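Local atomic coordinates of HpcE (Thermus thermophilus, PDB entry 1WZO), a protein that probably catalyses the isomerisation of 2-hydroxyhepta-2,4-diene-1,7-dioate during the breakdown of aromatic compounds, as a member of the fumarylacetoacetate hydrolase family. Residues B[123-128]-B[233-238]. Sequence-based numbering, arbitrary orientation.
Sequences YTIAND and EGLGAL
Ile125 packs between Leu235 and Leu238, a small worked example of how two layers of beta structure are joined in the fumarylacetoacetate hydrolase fold. Strand 120-131 supplies the isoleucine; Leu235 comes from the turn between strands 227-232 and 237-244 of a separate sheet, and Leu238 from the start of strand 237-244. The CG1 branch of Ile125 crosses Leu235, its CG1 lying 3.8 Å from Leu235 CB. With CG1 anti to the carbonyl carbon (chi1 -56°) and the chain extended beyond it, CD1 reaches van der Waals contact with Gly236 O at 3.4 Å. The CG2 branch serves the other leucine, Ile125 CG2 standing 4.1 Å from Leu238 CD2. An alanine in place of Ile125 would probably open a gap between Leu235 and Leu238 and leave Gly236 O without the methyl that packs on it. Each leucine also reaches the strand backbone: Leu235 CD1 lies 3.6 Å from Thr124 O, and Leu238 CD2 lies 3.6 Å from Ile125 O. Ile232 touches Ile125, while Leu100 and Val159 pack on Leu235. Backbone hydrogen bonds to strands 94-104 and 152-159 hold residues 123-127. Gly236 has backbone angles (phi 86°, psi -153°) at which a CB would jam against the preceding carbonyl oxygen, which calls for glycine. Asn127, its OD1 bonded to Glu97 N, donates through ND2 to a water oxygen 3.0 Å away, and that water donates a weak bond to Leu238 O.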
loop_
_atom_site.group_PDB
_atom_site.type_symbol
_atom_site.label_atom_id
_atom_site.label_comp_id
_atom_site.label_asym_id
_atom_site.label_seq_id
_atom_site.Cartn_x
_atom_site.Cartn_y
_atom_site.Cartn_z
ATOM N N TYR B 123 9.938 -14.439 13.926
ATOM C CA TYR B 123 10.118 -15.607 13.069
ATOM C C TYR B 123 8.802 -16.296 12.749
ATOM O O TYR B 123 7.795 -16.069 13.412
ATOM C CB TYR B 123 11.041 -16.613 13.767
ATOM C CG TYR B 123 12.388 -16.043 14.140
ATOM C CD1 TYR B 123 13.448 -16.062 13.236
ATOM C CD2 TYR B 123 12.593 -15.446 15.386
ATOM C CE1 TYR B 123 14.674 -15.499 13.555
ATOM C CE2 TYR B 123 13.819 -14.877 15.717
ATOM C CZ TYR B 123 14.854 -14.906 14.794
ATOM O OH TYR B 123 16.062 -14.323 15.099
ATOM N N THR B 124 8.827 -17.142 11.726
ATOM C CA THR B 124 7.660 -17.909 11.332
ATOM C C THR B 124 8.160 -19.125 10.578
ATOM O O THR B 124 9.375 -19.308 10.415
ATOM C CB THR B 124 6.682 -17.076 10.453
ATOM O OG1 THR B 124 5.457 -17.797 10.305
ATOM C CG2 THR B 124 7.269 -16.802 9.071
ATOM N N ILE B 125 7.235 -19.973 10.144
ATOM C CA ILE B 125 7.585 -21.181 9.405
ATOM C C ILE B 125 7.275 -20.983 7.922
ATOM O O ILE B 125 6.296 -20.324 7.569
ATOM C CB ILE B 125 6.762 -22.395 9.887
ATOM C CG1 ILE B 125 6.946 -22.599 11.394
ATOM C CG2 ILE B 125 7.169 -23.643 9.110
ATOM C CD1 ILE B 125 5.923 -23.548 11.994
ATOM N N ALA B 126 8.107 -21.562 7.063
ATOM C CA ALA B 126 7.893 -21.469 5.625
ATOM C C ALA B 126 8.036 -22.837 4.980
ATOM O O ALA B 126 8.823 -23.672 5.426
ATOM C CB ALA B 126 8.901 -20.505 4.994
ATOM N N ASN B 127 7.246 -23.064 3.940
ATOM C CA ASN B 127 7.326 -24.294 3.172
ATOM C C ASN B 127 7.790 -23.796 1.794
ATOM O O ASN B 127 6.978 -23.353 0.979
ATOM C CB ASN B 127 5.955 -24.960 3.058
ATOM C CG ASN B 127 6.042 -26.333 2.433
ATOM O OD1 ASN B 127 7.043 -26.664 1.794
ATOM N ND2 ASN B 127 4.996 -27.141 2.606
ATOM N N ASP B 128 9.099 -23.846 1.555
ATOM C CA ASP B 128 9.679 -23.365 0.298
ATOM C C ASP B 128 9.659 -24.464 -0.763
ATOM O O ASP B 128 10.686 -25.063 -1.083
ATOM C CB ASP B 128 11.106 -22.867 0.570
ATOM C CG ASP B 128 11.822 -22.407 -0.681
ATOM O OD1 ASP B 128 11.163 -21.821 -1.564
ATOM O OD2 ASP B 128 13.051 -22.618 -0.773
ATOM N N GLU B 233 10.441 -25.604 16.297
ATOM C CA GLU B 233 10.452 -25.377 17.735
ATOM C C GLU B 233 9.929 -24.001 18.142
ATOM O O GLU B 233 10.523 -22.976 17.799
ATOM C CB GLU B 233 11.877 -25.566 18.262
ATOM C CG GLU B 233 11.967 -25.737 19.778
ATOM C CD GLU B 233 13.387 -25.986 20.246
ATOM O OE1 GLU B 233 14.243 -26.330 19.401
ATOM O OE2 GLU B 233 13.645 -25.852 21.464
ATOM N N GLY B 234 8.810 -23.990 18.865
ATOM C CA GLY B 234 8.224 -22.749 19.339
ATOM C C GLY B 234 7.425 -21.903 18.358
ATOM O O GLY B 234 6.860 -20.882 18.751
ATOM N N LEU B 235 7.350 -22.312 17.097
ATOM C CA LEU B 235 6.627 -21.518 16.101
ATOM C C LEU B 235 5.284 -22.104 15.660
ATOM O O LEU B 235 4.636 -21.573 14.752
ATOM C CB LEU B 235 7.520 -21.294 14.874
ATOM C CG LEU B 235 8.939 -20.774 15.155
ATOM C CD1 LEU B 235 9.671 -20.540 13.836
ATOM C CD2 LEU B 235 8.880 -19.487 15.962
ATOM N N GLY B 236 4.865 -23.193 16.296
ATOM C CA GLY B 236 3.597 -23.805 15.940
ATOM C C GLY B 236 3.684 -24.787 14.788
ATOM O O GLY B 236 4.733 -25.384 14.539
ATOM N N ALA B 237 2.574 -24.952 14.074
ATOM C CA ALA B 237 2.521 -25.876 12.952
ATOM C C ALA B 237 1.800 -25.260 11.753
ATOM O O ALA B 237 0.700 -24.712 11.885
ATOM C CB ALA B 237 1.827 -27.180 13.376
ATOM N N LEU B 238 2.439 -25.350 10.591
ATOM C CA LEU B 238 1.899 -24.817 9.342
ATOM C C LEU B 238 1.433 -26.011 8.524
ATOM O O LEU B 238 2.238 -26.858 8.138
ATOM C CB LEU B 238 2.991 -24.050 8.588
ATOM C CG LEU B 238 2.698 -23.479 7.195
ATOM C CD1 LEU B 238 1.618 -22.406 7.275
ATOM C CD2 LEU B 238 3.997 -22.885 6.628
HETATM O O HOH W 1 2.886 -26.793 4.703
#